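PDB 2OQM: hypothetical protein from Shewanella denitrificans, which is of unknown function but belongs to the DUF1993 family and probably has the helical-bundle fold of DinB-like proteins. Local coordinates for residues T131-Q136 and G141-G146; E92-H97 and L115-G120; I168-H171 and E175-K178; H161-Y166 and K179-A184. All coordinates share one frame; numbering follows the deposited sequence. Where two conformers were deposited one is given.

Interaction 1: residues T131-Q136 and G141-G146; sequences TIQISQ and GKYLTG. With EDO (1,2-ethanediol), chain E.
I134 and L144 form the hydrogen-bonded pair of a short antiparallel hairpin. I134 N gives a nearly straight bond to L144 O at 2.9 Å (171° at the hydrogen). L144 N returns one of the same length, 2.9 Å, to I134 O. Q133 and T145 are the neighbouring non-hydrogen-bonded pair. The tight side carries the buried I134 and L144. I134 also rests on F149 of helix 146-172 and on R86 of helix 69-87. Next to it, CG2 of I132 approaches CA of G146 at 3.9 Å, while G146 N gives I132 O only a weak bond.

The side of Q133 and Y143 is more accessible to solvent, though closely packed. Here the Q133 amide lies flat over the Y143 ring, the two planes 11° apart. CG of Q133 makes a CH-pi contact over the same face, 3.8 Å from the centroid of the Y143 ring. The Y143 ring gets there because its CG stands between the backbone N and the carbonyl carbon (chi1 78°). With an alanine here, the Q133 amide would probably lose the flat surface it lies on and be less fixed in its rotation. P190 of the second subunit packs on Q133, and K188 of that subunit on Y143.

The contact is looser at the turn end. There S135 OG donates to K142 O from above the carbonyl plane, at an unusually short 2.5 Å. One water joins S135 OG, Q136 O and G141 N. The two strands are joined by neutral bonds and packing, so the hairpin depends on no salt bridge between them.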
# COMPACT_ATOMS: atom_id res chain seq x y z
N THR A 131 4.16 13.65 -16.53
CA THR A 131 3.15 14.49 -17.16
C THR A 131 2.25 13.78 -18.16
O THR A 131 1.28 14.36 -18.64
CB THR A 131 3.79 15.72 -17.83
OG1 THR A 131 4.69 15.28 -18.84
CG2 THR A 131 4.51 16.59 -16.81
N ILE A 132 2.53 12.52 -18.45
CA ILE A 132 1.70 11.77 -19.37
C ILE A 132 0.24 11.79 -18.87
O ILE A 132 -0.02 11.80 -17.67
CB ILE A 132 2.23 10.30 -19.61
CG1 ILE A 132 1.47 9.63 -20.78
CG2 ILE A 132 2.22 9.46 -18.29
CD1 ILE A 132 2.14 8.33 -21.36
N GLN A 133 -0.73 11.85 -19.79
CA GLN A 133 -2.15 11.84 -19.43
C GLN A 133 -2.69 10.43 -19.47
O GLN A 133 -2.68 9.79 -20.51
CB GLN A 133 -2.98 12.71 -20.38
CG GLN A 133 -2.68 14.18 -20.22
CD GLN A 133 -3.64 15.07 -21.06
OE1 GLN A 133 -4.52 14.58 -21.78
NE2 GLN A 133 -3.46 16.37 -20.94
N ILE A 134 -3.11 9.94 -18.31
CA ILE A 134 -3.63 8.58 -18.17
C ILE A 134 -5.15 8.67 -18.06
O ILE A 134 -5.68 9.33 -17.14
CB ILE A 134 -3.07 7.88 -16.90
CG1 ILE A 134 -1.53 7.94 -16.86
CG2 ILE A 134 -3.57 6.41 -16.78
CD1 ILE A 134 -0.87 7.04 -17.73
N SER A 135 -5.84 7.99 -18.94
CA SER A 135 -7.30 7.93 -18.90
C SER A 135 -7.73 6.50 -19.15
O SER A 135 -7.56 5.99 -20.23
CB SER A 135 -7.91 8.85 -19.94
OG SER A 135 -9.33 8.91 -19.82
N GLN A 136 -8.29 5.86 -18.13
CA GLN A 136 -8.79 4.49 -18.28
C GLN A 136 -10.14 4.46 -19.00
O GLN A 136 -10.84 5.46 -19.07
CB GLN A 136 -8.84 3.78 -16.92
CG GLN A 136 -7.45 3.73 -16.23
CD GLN A 136 -7.39 2.95 -14.90
OE1 GLN A 136 -8.41 2.57 -14.33
NE2 GLN A 136 -6.19 2.74 -14.42
N GLY A 141 -13.01 9.91 -20.56
CA GLY A 141 -12.06 10.85 -21.14
C GLY A 141 -11.32 11.67 -20.11
O GLY A 141 -10.41 12.39 -20.42
N LYS A 142 -11.69 11.55 -18.85
CA LYS A 142 -11.01 12.32 -17.83
C LYS A 142 -9.64 11.67 -17.58
O LYS A 142 -9.46 10.48 -17.82
CB LYS A 142 -11.81 12.35 -16.55
CG LYS A 142 -13.20 12.96 -16.69
CD LYS A 142 -13.85 13.15 -15.32
CE LYS A 142 -14.25 11.82 -14.69
NZ LYS A 142 -15.22 11.04 -15.51
N TYR A 143 -8.67 12.46 -17.14
CA TYR A 143 -7.31 11.96 -16.96
C TYR A 143 -6.71 12.35 -15.63
O TYR A 143 -7.15 13.30 -14.96
CB TYR A 143 -6.40 12.39 -18.11
CG TYR A 143 -5.93 13.82 -18.02
CD1 TYR A 143 -6.70 14.85 -18.56
CD2 TYR A 143 -4.75 14.15 -17.38
CE1 TYR A 143 -6.29 16.17 -18.46
CE2 TYR A 143 -4.34 15.47 -17.29
CZ TYR A 143 -5.11 16.48 -17.83
OH TYR A 143 -4.74 17.79 -17.73
N LEU A 144 -5.67 11.59 -15.27
CA LEU A 144 -4.73 11.96 -14.20
C LEU A 144 -3.36 12.07 -14.86
O LEU A 144 -3.10 11.41 -15.82
CB LEU A 144 -4.65 10.83 -13.16
CG LEU A 144 -5.93 10.43 -12.43
CD1 LEU A 144 -5.69 9.22 -11.44
CD2 LEU A 144 -6.51 11.63 -11.74
N THR A 145 -2.47 12.88 -14.32
CA THR A 145 -1.13 12.85 -14.82
C THR A 145 -0.48 11.53 -14.33
O THR A 145 -0.98 10.89 -13.39
CB THR A 145 -0.30 13.98 -14.23
OG1 THR A 145 -0.21 13.80 -12.80
CG2 THR A 145 -0.93 15.37 -14.56
N GLY A 146 0.62 11.15 -14.94
CA GLY A 146 1.26 9.92 -14.56
C GLY A 146 1.72 9.96 -13.11
O GLY A 146 1.66 8.97 -12.42
C1 EDO E . 1.95 15.92 -12.64
O1 EDO E . 1.09 16.04 -11.50
C2 EDO E . 3.20 16.80 -12.57
O2 EDO E . 3.71 16.92 -11.24
O HOH W 1 -11.72 7.25 -20.89

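Interaction 2: residues E92-H97 and L115-G120. With FMT (formic acid), chain N.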
# COMPACT_ATOMS: atom_id res chain seq x y z
N GLU A 92 0.20 -0.46 -25.45
CA GLU A 92 -0.01 -1.31 -26.63
C GLU A 92 1.03 -2.44 -26.81
O GLU A 92 0.72 -3.48 -27.41
CB GLU A 92 -0.16 -0.46 -27.91
CG GLU A 92 -1.47 0.38 -27.95
CD GLU A 92 -2.63 -0.24 -27.16
N THR A 93 2.23 -2.25 -26.27
CA THR A 93 3.28 -3.28 -26.27
C THR A 93 3.22 -4.26 -25.06
O THR A 93 4.02 -5.22 -25.00
CB THR A 93 4.68 -2.63 -26.31
N ALA A 94 2.33 -4.02 -24.08
CA ALA A 94 2.27 -4.83 -22.85
C ALA A 94 1.82 -6.29 -23.10
O ALA A 94 0.83 -6.50 -23.84
CB ALA A 94 1.32 -4.19 -21.81
N PRO A 95 2.50 -7.28 -22.47
CA PRO A 95 2.03 -8.68 -22.52
C PRO A 95 0.61 -8.90 -21.96
O PRO A 95 0.24 -8.33 -20.92
CB PRO A 95 3.07 -9.45 -21.67
CG PRO A 95 3.87 -8.43 -20.92
CD PRO A 95 3.75 -7.14 -21.70
N LYS A 96 -0.17 -9.73 -22.65
CA LYS A 96 -1.57 -9.99 -22.28
C LYS A 96 -1.72 -11.32 -21.53
O LYS A 96 -1.10 -12.32 -21.88
CB LYS A 96 -2.46 -10.01 -23.54
CG LYS A 96 -3.95 -10.23 -23.27
CD LYS A 96 -4.56 -9.14 -22.39
CE LYS A 96 -5.97 -9.53 -22.00
NZ LYS A 96 -6.63 -8.52 -21.13
N HIS A 97 -2.57 -11.31 -20.49
CA HIS A 97 -2.85 -12.50 -19.69
C HIS A 97 -4.37 -12.71 -19.66
O HIS A 97 -5.11 -11.78 -19.33
CB HIS A 97 -2.30 -12.32 -18.27
CG HIS A 97 -0.81 -12.16 -18.20
ND1 HIS A 97 -0.20 -10.96 -17.88
CD2 HIS A 97 0.19 -13.06 -18.35
CE1 HIS A 97 1.12 -11.12 -17.85
NE2 HIS A 97 1.38 -12.39 -18.13
N LEU A 115 7.75 -9.90 -13.60
CA LEU A 115 9.10 -9.53 -13.18
C LEU A 115 10.03 -9.38 -14.36
O LEU A 115 10.79 -8.44 -14.39
CB LEU A 115 9.69 -10.52 -12.15
CG LEU A 115 9.13 -10.48 -10.72
CD1 LEU A 115 9.62 -11.69 -9.87
CD2 LEU A 115 9.42 -9.11 -10.02
N THR A 116 9.96 -10.30 -15.33
CA THR A 116 10.77 -10.20 -16.54
C THR A 116 10.41 -8.96 -17.36
O THR A 116 11.30 -8.26 -17.85
CB THR A 116 10.60 -11.47 -17.42
OG1 THR A 116 10.94 -12.62 -16.65
CG2 THR A 116 11.46 -11.44 -18.67
N TYR A 117 9.11 -8.69 -17.50
CA TYR A 117 8.66 -7.49 -18.18
C TYR A 117 9.24 -6.24 -17.53
O TYR A 117 9.84 -5.41 -18.20
CB TYR A 117 7.16 -7.45 -18.16
CG TYR A 117 6.53 -6.21 -18.78
CD1 TYR A 117 6.58 -6.00 -20.15
CD2 TYR A 117 5.87 -5.27 -18.01
CE1 TYR A 117 6.00 -4.87 -20.73
CE2 TYR A 117 5.26 -4.17 -18.58
CZ TYR A 117 5.33 -3.99 -19.95
OH TYR A 117 4.78 -2.89 -20.53
N LEU A 118 9.16 -6.15 -16.22
CA LEU A 118 9.63 -4.98 -15.53
C LEU A 118 11.14 -4.79 -15.67
O LEU A 118 11.62 -3.67 -15.73
CB LEU A 118 9.20 -5.01 -14.04
CG LEU A 118 7.72 -4.81 -13.69
CD1 LEU A 118 7.53 -4.81 -12.13
CD2 LEU A 118 7.15 -3.55 -14.31
N GLU A 119 11.89 -5.88 -15.71
CA GLU A 119 13.35 -5.82 -15.94
C GLU A 119 13.76 -5.13 -17.22
O GLU A 119 14.92 -4.69 -17.38
CB GLU A 119 13.94 -7.23 -16.02
CG GLU A 119 14.46 -7.78 -14.75
CD GLU A 119 14.65 -9.30 -14.81
OE1 GLU A 119 14.88 -9.86 -15.90
OE2 GLU A 119 14.52 -9.95 -13.74
N GLY A 120 12.85 -5.09 -18.17
CA GLY A 120 13.16 -4.54 -19.48
C GLY A 120 13.19 -3.02 -19.53
O GLY A 120 13.63 -2.46 -20.52
C FMT N . 5.61 -3.16 -23.49
O1 FMT N . 6.63 -2.58 -23.87
O2 FMT N . 4.63 -2.59 -22.99
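P95 and Y117 make the closest contact between the two segments. CD of P95 lies 3.3 Å from CE1 of Y117, and CG of P95 is 3.7 Å from CD1 of Y117. The proline meets the ring obliquely. A94 adds its methyl near the phenol end, with CB 3.9 Å from Y117 OH. That hydroxyl also donates to a formate, probably from the crystallisation liquor. The bond from Y117 OH to formate O2 is doubtfully short, 2.5 Å, and the formate carbon sits at the ring edge, near its plane. The same oxygen, formate O2, is 2.9 Å from A94 N.

The Y117 side chain projects from helix 104-119 with CG anti to the backbone N (chi1 177°), which carries the ring out to the loop. The contact thus ties the connection between helices 69-87 and 104-119 to the second of them, within a bundle of helices of the kind found in DinB-like proteins. A serine in its place would probably leave P95 and A94 without the ring they pack against.

Further out, F121 meets the Y117 ring edge-to-face. K81 and A85 of helix 69-87 pack against Y117 as well, and A85 also touches A94. K81 NZ bonds to P95 O and to H97 ND1, which pins the loop to that helix.

Interaction 3: residues I168-H171 and E175-K178; sequences ILRH and EVGK. With EDO (1,2-ethanediol), chain T.
Beside the point where R170 passes V176, the shortest sound polar bond goes to the next residue: O2 of a 1,2-ethanediol, probably from the crystallisation liquor, donates to H171 O at 2.8 Å. The contact proper rests on R170 and V176. R170 has two conformers, and the contact of its guanidinium, described for one of them, is tentative. Its CG is anti to the backbone N (chi1 -169°), and the chain then bends at chi2 (62°). This brings a face of the guanidinium over V176 O. R170 NH1 is 3.2 Å from V176 O, but the angle is too poor for a hydrogen bond. The positive charge probably still attracts the carbonyl oxygen.

The aliphatic part of the arginine helps. CD of R170 is 4.1 Å from CG2 of V176, and the two side chains run past each other in opposite directions. V176 is buried, and I39 and K42 of helix 13-50 pack on it. R170 NH2 has a long, weak ion pair with D65 of the second subunit.

G177 follows at the N-cap of helix 178-182. D180, third residue of the helix, accepts a bond from G177 N through OD2. This is the side-chain-to-N-cap half of a capping box; glycine has no side chain to supply the other half. K178 NZ is gripped by N157 and H161 of the second subunit. This is a tight connection from a long bundle helix into a short, N-capped helix at the subunit interface.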
# COMPACT_ATOMS: atom_id res chain seq x y z
N ILE A 168 -5.70 -13.12 3.40
CA ILE A 168 -6.36 -14.38 3.14
C ILE A 168 -5.53 -15.52 3.73
O ILE A 168 -6.08 -16.41 4.38
CB ILE A 168 -6.66 -14.61 1.62
CG1 ILE A 168 -7.70 -13.60 1.13
CG2 ILE A 168 -7.24 -16.02 1.41
CD1 ILE A 168 -7.84 -13.52 -0.39
N LEU A 169 -4.22 -15.52 3.47
CA LEU A 169 -3.36 -16.62 3.92
C LEU A 169 -3.27 -16.63 5.42
O LEU A 169 -3.41 -17.66 6.07
CB LEU A 169 -1.99 -16.50 3.31
CG LEU A 169 -2.01 -16.79 1.81
CD1 LEU A 169 -0.65 -16.34 1.20
CD2 LEU A 169 -2.31 -18.29 1.61
N ARG A 170 -3.07 -15.47 5.98
CA ARG A 170 -2.97 -15.31 7.43
C ARG A 170 -4.24 -15.79 8.14
O ARG A 170 -4.19 -16.52 9.14
CB ARG A 170 -2.71 -13.83 7.72
CG ARG A 170 -2.33 -13.51 9.12
CD ARG A 170 -1.04 -14.17 9.56
NE ARG A 170 -0.81 -13.96 10.97
CZ ARG A 170 -0.18 -12.90 11.49
NH1 ARG A 170 0.33 -11.95 10.71
NH2 ARG A 170 -0.04 -12.80 12.80
N HIS A 171 -5.39 -15.42 7.60
CA HIS A 171 -6.69 -15.81 8.12
C HIS A 171 -6.86 -17.32 8.14
O HIS A 171 -7.51 -17.86 9.03
CB HIS A 171 -7.77 -15.11 7.25
CG HIS A 171 -9.19 -15.47 7.59
ND1 HIS A 171 -9.79 -15.11 8.77
CD2 HIS A 171 -10.15 -16.09 6.86
CE1 HIS A 171 -11.04 -15.54 8.78
NE2 HIS A 171 -11.29 -16.15 7.63
N GLU A 175 1.58 -18.80 8.74
CA GLU A 175 2.40 -17.96 9.63
C GLU A 175 3.28 -17.03 8.80
O GLU A 175 4.47 -17.16 8.75
CB GLU A 175 3.17 -18.84 10.61
CG GLU A 175 2.22 -19.57 11.63
CD GLU A 175 2.96 -20.37 12.75
OE1 GLU A 175 4.21 -20.53 12.66
OE2 GLU A 175 2.27 -20.82 13.71
N VAL A 176 2.66 -16.11 8.09
CA VAL A 176 3.40 -15.10 7.37
C VAL A 176 3.41 -13.95 8.33
O VAL A 176 2.47 -13.79 9.12
CB VAL A 176 2.72 -14.63 6.03
CG1 VAL A 176 3.08 -15.56 4.90
CG2 VAL A 176 1.17 -14.43 6.16
N GLY A 177 4.47 -13.14 8.26
CA GLY A 177 4.62 -11.98 9.13
C GLY A 177 4.98 -10.76 8.33
O GLY A 177 5.21 -10.81 7.12
N LYS A 178 5.03 -9.63 9.01
CA LYS A 178 5.37 -8.37 8.34
C LYS A 178 6.71 -8.40 7.58
O LYS A 178 6.83 -7.82 6.52
CB LYS A 178 5.41 -7.27 9.39
CG LYS A 178 5.82 -5.90 8.85
CD LYS A 178 4.83 -5.38 7.79
CE LYS A 178 3.56 -4.90 8.46
NZ LYS A 178 3.87 -3.80 9.41
C1 EDO T . -9.74 -16.29 13.18
O1 EDO T . -9.56 -14.88 13.17
C2 EDO T . -9.43 -16.94 11.82
O2 EDO T . -8.03 -17.28 11.70

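Interaction 4: residues H161-Y166 and K179-A184; sequences HITTAY and KDYLGA. With FMT (formic acid), chain P.
Y166 and Y181 are the closest CA pair between segments 161-166 and 179-184, 7.8 Å from CA to CA. Y181 fills the space between the two. Its CG is anti to the backbone N (chi1 168°), which carries the ring across to I162 and T163. CG2 of I162 touches CE1 of Y181 at 4.1 Å. OG1 of T163 comes closer, 3.2 Å from CE1 of Y181. Both approach the ring obliquely. Y166 meets the base of the same side chain instead: CE2 of Y166 lies 4.1 Å from CB of Y181, and the two tyrosines cross at about a right angle.

All four of these residues are buried, and the hydroxyls of Y181 and T163 find partners outside the two segments. That of Y181 bonds to P156 O of the second subunit. That of T163 bonds back to Y159 O, one turn earlier in its own helix. F160 of the second subunit packs edge-to-face with both Y166 and Y181, and M32 of helix 13-50 covers I162 and Y181.

The short helix ends just beyond. G183 N still bonds to K179 O at 2.9 Å, but G183 then turns to a positive phi (82°) and leads the chain away. A184 N donates to O2 of a formate at 3.2 Å. D180 makes a salt bridge to K42 of helix 13-50. The whole is a short last helix packed on the helical bundle largely through Y181, at the dimer interface.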
# COMPACT_ATOMS: atom_id res chain seq x y z
N HIS A 161 -3.85 -5.10 -2.98
CA HIS A 161 -4.04 -6.46 -3.39
C HIS A 161 -3.01 -7.45 -2.83
O HIS A 161 -3.38 -8.59 -2.49
CB HIS A 161 -4.20 -6.53 -4.88
CG HIS A 161 -5.45 -5.86 -5.36
ND1 HIS A 161 -6.69 -6.47 -5.24
CD2 HIS A 161 -5.68 -4.63 -5.87
CE1 HIS A 161 -7.61 -5.64 -5.71
NE2 HIS A 161 -7.03 -4.52 -6.10
N ILE A 162 -1.76 -7.02 -2.67
CA ILE A 162 -0.77 -7.82 -1.97
C ILE A 162 -1.13 -8.01 -0.47
O ILE A 162 -1.08 -9.12 0.06
CB ILE A 162 0.65 -7.28 -2.13
CG1 ILE A 162 1.13 -7.35 -3.60
CG2 ILE A 162 1.62 -8.10 -1.26
CD1 ILE A 162 2.59 -6.95 -3.83
N THR A 163 -1.55 -6.95 0.20
CA THR A 163 -2.01 -7.07 1.58
C THR A 163 -3.23 -7.98 1.73
O THR A 163 -3.34 -8.69 2.71
CB THR A 163 -2.20 -5.70 2.26
OG1 THR A 163 -0.97 -4.96 2.16
CG2 THR A 163 -2.53 -5.83 3.77
N THR A 164 -4.17 -7.92 0.80
CA THR A 164 -5.36 -8.72 0.88
C THR A 164 -4.99 -10.17 0.63
O THR A 164 -5.51 -11.03 1.30
CB THR A 164 -6.42 -8.25 -0.14
OG1 THR A 164 -6.75 -6.89 0.14
CG2 THR A 164 -7.71 -9.10 -0.04
N ALA A 165 -4.05 -10.44 -0.29
CA ALA A 165 -3.55 -11.81 -0.50
C ALA A 165 -2.92 -12.33 0.79
O ALA A 165 -3.18 -13.44 1.22
CB ALA A 165 -2.52 -11.83 -1.63
N TYR A 166 -2.08 -11.49 1.41
CA TYR A 166 -1.49 -11.82 2.67
C TYR A 166 -2.53 -12.13 3.73
O TYR A 166 -2.43 -13.12 4.44
CB TYR A 166 -0.62 -10.66 3.08
CG TYR A 166 0.05 -10.70 4.42
CD1 TYR A 166 -0.68 -10.46 5.59
CD2 TYR A 166 1.47 -10.88 4.53
CE1 TYR A 166 -0.05 -10.51 6.82
CE2 TYR A 166 2.08 -10.85 5.75
CZ TYR A 166 1.34 -10.65 6.89
OH TYR A 166 1.99 -10.59 8.10
N LYS A 179 7.71 -9.10 8.11
CA LYS A 179 9.00 -9.21 7.40
C LYS A 179 8.85 -9.86 6.03
O LYS A 179 9.63 -9.57 5.13
CB LYS A 179 10.06 -9.96 8.23
CG LYS A 179 10.46 -9.22 9.48
N ASP A 180 7.87 -10.75 5.89
CA ASP A 180 7.64 -11.47 4.64
C ASP A 180 7.05 -10.55 3.62
O ASP A 180 7.38 -10.64 2.43
CB ASP A 180 6.69 -12.65 4.88
CG ASP A 180 7.29 -13.70 5.80
OD1 ASP A 180 8.49 -14.06 5.63
OD2 ASP A 180 6.57 -14.12 6.73
N TYR A 181 6.18 -9.64 4.08
CA TYR A 181 5.58 -8.61 3.22
C TYR A 181 6.55 -7.51 2.79
O TYR A 181 6.54 -7.09 1.66
CB TYR A 181 4.38 -8.00 3.96
CG TYR A 181 3.76 -6.75 3.41
CD1 TYR A 181 2.77 -6.80 2.44
CD2 TYR A 181 4.10 -5.50 3.92
CE1 TYR A 181 2.19 -5.67 1.95
CE2 TYR A 181 3.49 -4.37 3.46
CZ TYR A 181 2.54 -4.45 2.47
OH TYR A 181 1.95 -3.30 2.05
N LEU A 182 7.35 -7.02 3.71
CA LEU A 182 8.29 -5.91 3.42
C LEU A 182 9.54 -6.39 2.67
O LEU A 182 10.02 -5.75 1.75
CB LEU A 182 8.74 -5.25 4.75
CG LEU A 182 7.64 -4.45 5.45
CD1 LEU A 182 8.19 -3.96 6.77
CD2 LEU A 182 7.04 -3.27 4.61
N GLY A 183 10.05 -7.54 3.07
CA GLY A 183 11.29 -8.07 2.51
C GLY A 183 12.50 -7.45 3.14
O GLY A 183 12.38 -6.68 4.10
N ALA A 184 13.67 -7.80 2.64
CA ALA A 184 14.92 -7.27 3.19
C ALA A 184 15.05 -5.77 2.92
O ALA A 184 14.55 -5.25 1.90
CB ALA A 184 16.13 -8.01 2.63
C FMT P . 13.00 -8.55 -1.18
O1 FMT P . 12.55 -9.12 -2.19
O2 FMT P . 13.39 -9.16 -0.19

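How the interactions relate
Along the chain the contacts follow in series, interaction 2 first, then interaction 1, with interaction 3 nested inside the loop closed by interaction 4. Interactions 3 and 4 share helix 146-172 and touch: G177 C is 3.0 Å from Y166 OH, and their centres are about 9 Å apart. Interaction 1 sits on the other side of the chain's centre, about 29 Å from interaction 4 and 35 Å from interaction 3 (centres). Its hairpin runs straight into the same helix. Interaction 2 lies about 20 Å from interaction 1, centre to centre. Interactions 1, 3 and 4 touch the second subunit, which suggests that the helix spans well-separated parts of the dimer interface.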